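Long-range contact in arylalkylamine N-Acetyltransferase like 5b (Aedes aegypti, PDB 4FD4), which probably transfers acyl groups from coenzyme A thioesters, such as acetyl-CoA, to the amine of serotonin or related arylalkylamines, as a member of the GNAT family: residues I81-A93 against L105-C118. Numbering follows the deposited sequence.
Sequences IQPGDPDAMVEEA and LKLLALLERTADVC
M89 and A109 meet where the axes of helical segments 85-93 and 105-115 come within 8.6 Å, nearly antiparallel at 171°, and the methionine illustrates a knob in a hole, here formed by A109, L105, E112 and L108. Its CB rests on the methyl of A109 and, 4.0 Å away, on CD2 of L105, which CG also touches. SD comes next, 3.6 Å from OE1 of E112. A bend at the last torsion (chi3 74°) then turns CE onto the backbone of the other helix, 3.3 Å from N of A109 and against CB of L108. The small side chain of A109 probably lets P86 come close, CA to CA 4.5 Å.

In this GNAT-fold acetyltransferase helices 85-95 and 99-115, followed by the short helix 117-121, make up the connection in sequence from strand 71-81 to strand 126-134, its antiparallel neighbour in the central sheet. The residues L107, L110 and L111 pack instead on strand 182-188.

At one flank R113 reaches back over P86, whose CB lies 3.5 Å above the centre of the guanidinium. NH1 and NH2 both donate to the single oxygen OD1 of D87, the latter at 3.1 Å, in a salt bridge; OD1 lies close to the guanidinium plane, while both nitrogens meet it from above the carboxylate plane, on one face. The extended E112 sets OE1 against CG2 of I81 as well, and OE2 against CB of I81 and, at 3.3 Å, CB of D85. The neighbouring D85 carboxylate, whose OD1 accepts a hydrogen bond from N of Q82, stands almost perpendicular to it; such proximity could raise the proton affinity of either acid. Farther along, SG of C118 touches CD of P83.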
loop_
_atom_site.group_PDB
_atom_site.type_symbol
_atom_site.label_atom_id
_atom_site.label_comp_id
_atom_site.label_asym_id
_atom_site.label_seq_id
_atom_site.Cartn_x
_atom_site.Cartn_y
_atom_site.Cartn_z
ATOM N N ILE A 81 6.841 -1.300 -9.684
ATOM C CA ILE A 81 7.190 -2.704 -9.480
ATOM C C ILE A 81 7.600 -3.265 -10.832
ATOM O O ILE A 81 7.189 -2.751 -11.878
ATOM C CB ILE A 81 6.025 -3.534 -8.898
ATOM C CG1 ILE A 81 4.791 -3.395 -9.786
ATOM C CG2 ILE A 81 5.725 -3.093 -7.463
ATOM C CD1 ILE A 81 3.621 -4.261 -9.339
ATOM N N GLN A 82 8.413 -4.309 -10.811
ATOM C CA GLN A 82 8.869 -4.901 -12.054
ATOM C C GLN A 82 9.349 -6.326 -11.836
ATOM O O GLN A 82 9.624 -6.726 -10.703
ATOM C CB GLN A 82 9.974 -4.051 -12.665
ATOM C CG GLN A 82 11.287 -4.104 -11.920
ATOM C CD GLN A 82 12.352 -3.251 -12.577
ATOM O OE1 GLN A 82 12.108 -2.091 -12.922
ATOM N NE2 GLN A 82 13.542 -3.821 -12.756
ATOM N N PRO A 83 9.422 -7.115 -12.923
ATOM C CA PRO A 83 9.899 -8.493 -12.763
ATOM C C PRO A 83 11.204 -8.494 -11.981
ATOM O O PRO A 83 12.045 -7.614 -12.200
ATOM C CB PRO A 83 10.120 -8.959 -14.214
ATOM C CG PRO A 83 9.118 -8.181 -15.003
ATOM C CD PRO A 83 9.068 -6.810 -14.322
ATOM N N GLY A 84 11.353 -9.446 -11.063
ATOM C CA GLY A 84 12.539 -9.524 -10.229
ATOM C C GLY A 84 12.295 -9.047 -8.807
ATOM O O GLY A 84 12.996 -9.456 -7.875
ATOM N N ASP A 85 11.286 -8.194 -8.636
ATOM C CA ASP A 85 11.060 -7.547 -7.347
ATOM C C ASP A 85 10.747 -8.533 -6.225
ATOM O O ASP A 85 11.325 -8.435 -5.158
ATOM C CB ASP A 85 10.000 -6.443 -7.444
ATOM C CG ASP A 85 10.542 -5.170 -8.082
ATOM O OD1 ASP A 85 9.755 -4.222 -8.273
ATOM O OD2 ASP A 85 11.753 -5.113 -8.395
ATOM N N PRO A 86 9.846 -9.494 -6.462
ATOM C CA PRO A 86 9.601 -10.487 -5.402
ATOM C C PRO A 86 10.866 -11.166 -4.850
ATOM O O PRO A 86 11.014 -11.274 -3.622
ATOM C CB PRO A 86 8.686 -11.501 -6.093
ATOM C CG PRO A 86 7.929 -10.667 -7.085
ATOM C CD PRO A 86 8.916 -9.654 -7.596
ATOM N N ASP A 87 11.764 -11.620 -5.720
ATOM C CA ASP A 87 12.995 -12.265 -5.242
ATOM C C ASP A 87 13.866 -11.311 -4.421
ATOM O O ASP A 87 14.389 -11.673 -3.361
ATOM C CB ASP A 87 13.789 -12.858 -6.414
ATOM C CG ASP A 87 13.090 -14.056 -7.050
ATOM O OD1 ASP A 87 12.404 -14.805 -6.321
ATOM O OD2 ASP A 87 13.219 -14.245 -8.277
ATOM N N ALA A 88 14.017 -10.087 -4.909
ATOM C CA ALA A 88 14.726 -9.061 -4.153
ATOM C C ALA A 88 14.083 -8.804 -2.783
ATOM O O ALA A 88 14.784 -8.606 -1.788
ATOM C CB ALA A 88 14.812 -7.777 -4.956
ATOM N N MET A 89 12.753 -8.813 -2.731
ATOM C CA MET A 89 12.047 -8.620 -1.462
ATOM C C MET A 89 12.334 -9.763 -0.508
ATOM O O MET A 89 12.519 -9.549 0.684
ATOM C CB MET A 89 10.539 -8.479 -1.685
ATOM C CG MET A 89 10.160 -7.176 -2.378
ATOM S SD MET A 89 8.577 -7.254 -3.228
ATOM C CE MET A 89 7.460 -7.193 -1.827
ATOM N N VAL A 90 12.371 -10.989 -1.025
ATOM C CA VAL A 90 12.689 -12.149 -0.181
ATOM C C VAL A 90 14.115 -12.022 0.387
ATOM O O VAL A 90 14.380 -12.283 1.591
ATOM C CB VAL A 90 12.491 -13.472 -0.976
ATOM C CG1 VAL A 90 12.924 -14.673 -0.162
ATOM C CG2 VAL A 90 11.025 -13.619 -1.389
ATOM N N GLU A 91 15.031 -11.584 -0.471
ATOM C CA GLU A 91 16.408 -11.379 -0.028
ATOM C C GLU A 91 16.467 -10.320 1.071
ATOM O O GLU A 91 17.081 -10.530 2.120
ATOM C CB GLU A 91 17.317 -10.982 -1.186
ATOM C CG GLU A 91 18.733 -10.672 -0.732
ATOM C CD GLU A 91 19.728 -10.617 -1.879
ATOM O OE1 GLU A 91 19.294 -10.642 -3.053
ATOM O OE2 GLU A 91 20.946 -10.549 -1.599
ATOM N N GLU A 92 15.813 -9.185 0.832
ATOM C CA GLU A 92 15.756 -8.122 1.830
ATOM C C GLU A 92 15.177 -8.660 3.133
ATOM O O GLU A 92 15.615 -8.283 4.222
ATOM C CB GLU A 92 14.941 -6.921 1.320
ATOM C CG GLU A 92 14.987 -5.710 2.251
ATOM C CD GLU A 92 14.064 -4.572 1.826
ATOM O OE1 GLU A 92 13.659 -3.780 2.708
ATOM O OE2 GLU A 92 13.755 -4.458 0.618
ATOM N N ALA A 93 14.200 -9.557 3.018
ATOM C CA ALA A 93 13.528 -10.111 4.186
ATOM C C ALA A 93 14.514 -10.894 5.032
ATOM O O ALA A 93 14.418 -10.909 6.264
ATOM C CB ALA A 93 12.363 -11.000 3.769
ATOM N N LEU A 105 7.233 -8.595 4.451
ATOM C CA LEU A 105 7.902 -8.503 3.155
ATOM C C LEU A 105 7.696 -9.765 2.326
ATOM O O LEU A 105 7.422 -9.680 1.124
ATOM C CB LEU A 105 9.397 -8.265 3.351
ATOM C CG LEU A 105 9.900 -6.843 3.167
ATOM C CD1 LEU A 105 11.365 -6.744 3.607
ATOM C CD2 LEU A 105 9.740 -6.427 1.708
ATOM N N LYS A 106 7.834 -10.930 2.955
ATOM C CA LYS A 106 7.544 -12.186 2.247
ATOM C C LYS A 106 6.107 -12.287 1.793
ATOM O O LYS A 106 5.834 -12.733 0.671
ATOM C CB LYS A 106 7.897 -13.403 3.104
ATOM C CG LYS A 106 9.380 -13.582 3.361
ATOM C CD LYS A 106 9.553 -14.657 4.418
ATOM C CE LYS A 106 11.002 -14.826 4.814
ATOM N NZ LYS A 106 11.145 -15.968 5.755
ATOM N N LEU A 107 5.179 -11.894 2.660
ATOM C CA LEU A 107 3.771 -11.843 2.251
ATOM C C LEU A 107 3.509 -10.926 1.038
ATOM O O LEU A 107 2.812 -11.307 0.086
ATOM C CB LEU A 107 2.882 -11.432 3.422
ATOM C CG LEU A 107 1.426 -11.097 3.095
ATOM C CD1 LEU A 107 0.681 -12.303 2.506
ATOM C CD2 LEU A 107 0.729 -10.603 4.355
ATOM N N LEU A 108 4.062 -9.722 1.082
ATOM C CA LEU A 108 3.931 -8.750 -0.008
ATOM C C LEU A 108 4.515 -9.292 -1.303
ATOM O O LEU A 108 3.931 -9.140 -2.385
ATOM C CB LEU A 108 4.646 -7.445 0.351
ATOM C CG LEU A 108 4.070 -6.665 1.532
ATOM C CD1 LEU A 108 4.904 -5.405 1.813
ATOM C CD2 LEU A 108 2.624 -6.306 1.259
ATOM N N ALA A 109 5.694 -9.896 -1.180
ATOM C CA ALA A 109 6.349 -10.548 -2.302
ATOM C C ALA A 109 5.435 -11.614 -2.905
ATOM O O ALA A 109 5.306 -11.707 -4.124
ATOM C CB ALA A 109 7.681 -11.161 -1.861
ATOM N N LEU A 110 4.798 -12.416 -2.061
ATOM C CA LEU A 110 3.884 -13.457 -2.555
ATOM C C LEU A 110 2.721 -12.826 -3.311
ATOM O O LEU A 110 2.328 -13.296 -4.390
ATOM C CB LEU A 110 3.339 -14.293 -1.395
ATOM C CG LEU A 110 2.134 -15.202 -1.678
ATOM C CD1 LEU A 110 2.465 -16.257 -2.726
ATOM C CD2 LEU A 110 1.680 -15.868 -0.386
ATOM N N LEU A 111 2.168 -11.760 -2.736
ATOM C CA LEU A 111 1.057 -11.066 -3.374
ATOM C C LEU A 111 1.479 -10.603 -4.764
ATOM O O LEU A 111 0.751 -10.805 -5.753
ATOM C CB LEU A 111 0.591 -9.885 -2.522
ATOM C CG LEU A 111 -0.123 -10.271 -1.221
ATOM C CD1 LEU A 111 -0.089 -9.111 -0.242
ATOM C CD2 LEU A 111 -1.553 -10.713 -1.498
ATOM N N GLU A 112 2.670 -10.015 -4.842
ATOM C CA GLU A 112 3.140 -9.438 -6.094
ATOM C C GLU A 112 3.416 -10.531 -7.123
ATOM O O GLU A 112 3.080 -10.404 -8.301
ATOM C CB GLU A 112 4.387 -8.579 -5.869
ATOM C CG GLU A 112 4.779 -7.785 -7.088
ATOM C CD GLU A 112 5.979 -6.880 -6.866
ATOM O OE1 GLU A 112 6.173 -6.353 -5.740
ATOM O OE2 GLU A 112 6.721 -6.681 -7.847
ATOM N N ARG A 113 4.020 -11.613 -6.657
ATOM C CA ARG A 113 4.406 -12.728 -7.514
ATOM C C ARG A 113 3.170 -13.402 -8.081
ATOM O O ARG A 113 3.136 -13.769 -9.250
ATOM C CB ARG A 113 5.227 -13.742 -6.717
ATOM C CG ARG A 113 6.128 -14.612 -7.588
ATOM C CD ARG A 113 6.680 -15.784 -6.795
ATOM N NE ARG A 113 7.553 -15.386 -5.688
ATOM C CZ ARG A 113 8.846 -15.088 -5.816
ATOM N NH1 ARG A 113 9.560 -14.755 -4.748
ATOM N NH2 ARG A 113 9.426 -15.107 -7.011
ATOM N N THR A 114 2.140 -13.536 -7.254
ATOM C CA THR A 114 0.911 -14.196 -7.676
ATOM C C THR A 114 0.150 -13.332 -8.665
ATOM O O THR A 114 -0.405 -13.834 -9.652
ATOM C CB THR A 114 -0.013 -14.508 -6.476
ATOM O OG1 THR A 114 0.641 -15.428 -5.588
ATOM C CG2 THR A 114 -1.307 -15.127 -6.962
ATOM N N ALA A 115 0.106 -12.031 -8.390
ATOM C CA ALA A 115 -0.604 -11.118 -9.274
ATOM C C ALA A 115 0.078 -11.088 -10.629
ATOM O O ALA A 115 -0.585 -11.108 -11.663
ATOM C CB ALA A 115 -0.668 -9.724 -8.675
ATOM N N ASP A 116 1.406 -11.022 -10.618
ATOM C CA ASP A 116 2.192 -11.013 -11.852
ATOM C C ASP A 116 1.670 -9.982 -12.853
ATOM O O ASP A 116 1.494 -10.295 -14.026
ATOM C CB ASP A 116 2.166 -12.400 -12.496
ATOM C CG ASP A 116 3.144 -12.526 -13.656
ATOM O OD1 ASP A 116 2.925 -13.395 -14.530
ATOM O OD2 ASP A 116 4.121 -11.738 -13.701
ATOM N N VAL A 117 1.426 -8.755 -12.397
ATOM C CA VAL A 117 0.861 -7.721 -13.270
ATOM C C VAL A 117 1.641 -7.539 -14.578
ATOM O O VAL A 117 1.056 -7.547 -15.678
ATOM C CB VAL A 117 0.740 -6.368 -12.544
ATOM C CG1 VAL A 117 0.336 -5.271 -13.529
ATOM C CG2 VAL A 117 -0.255 -6.471 -11.410
ATOM N N CYS A 118 2.956 -7.412 -14.459
ATOM C CA CYS A 118 3.793 -7.154 -15.629
ATOM C C CYS A 118 3.694 -8.278 -16.671
ATOM O O CYS A 118 3.643 -8.020 -17.882
ATOM C CB CYS A 118 5.240 -6.934 -15.207
ATOM S SG CYS A 118 5.495 -5.437 -14.189
#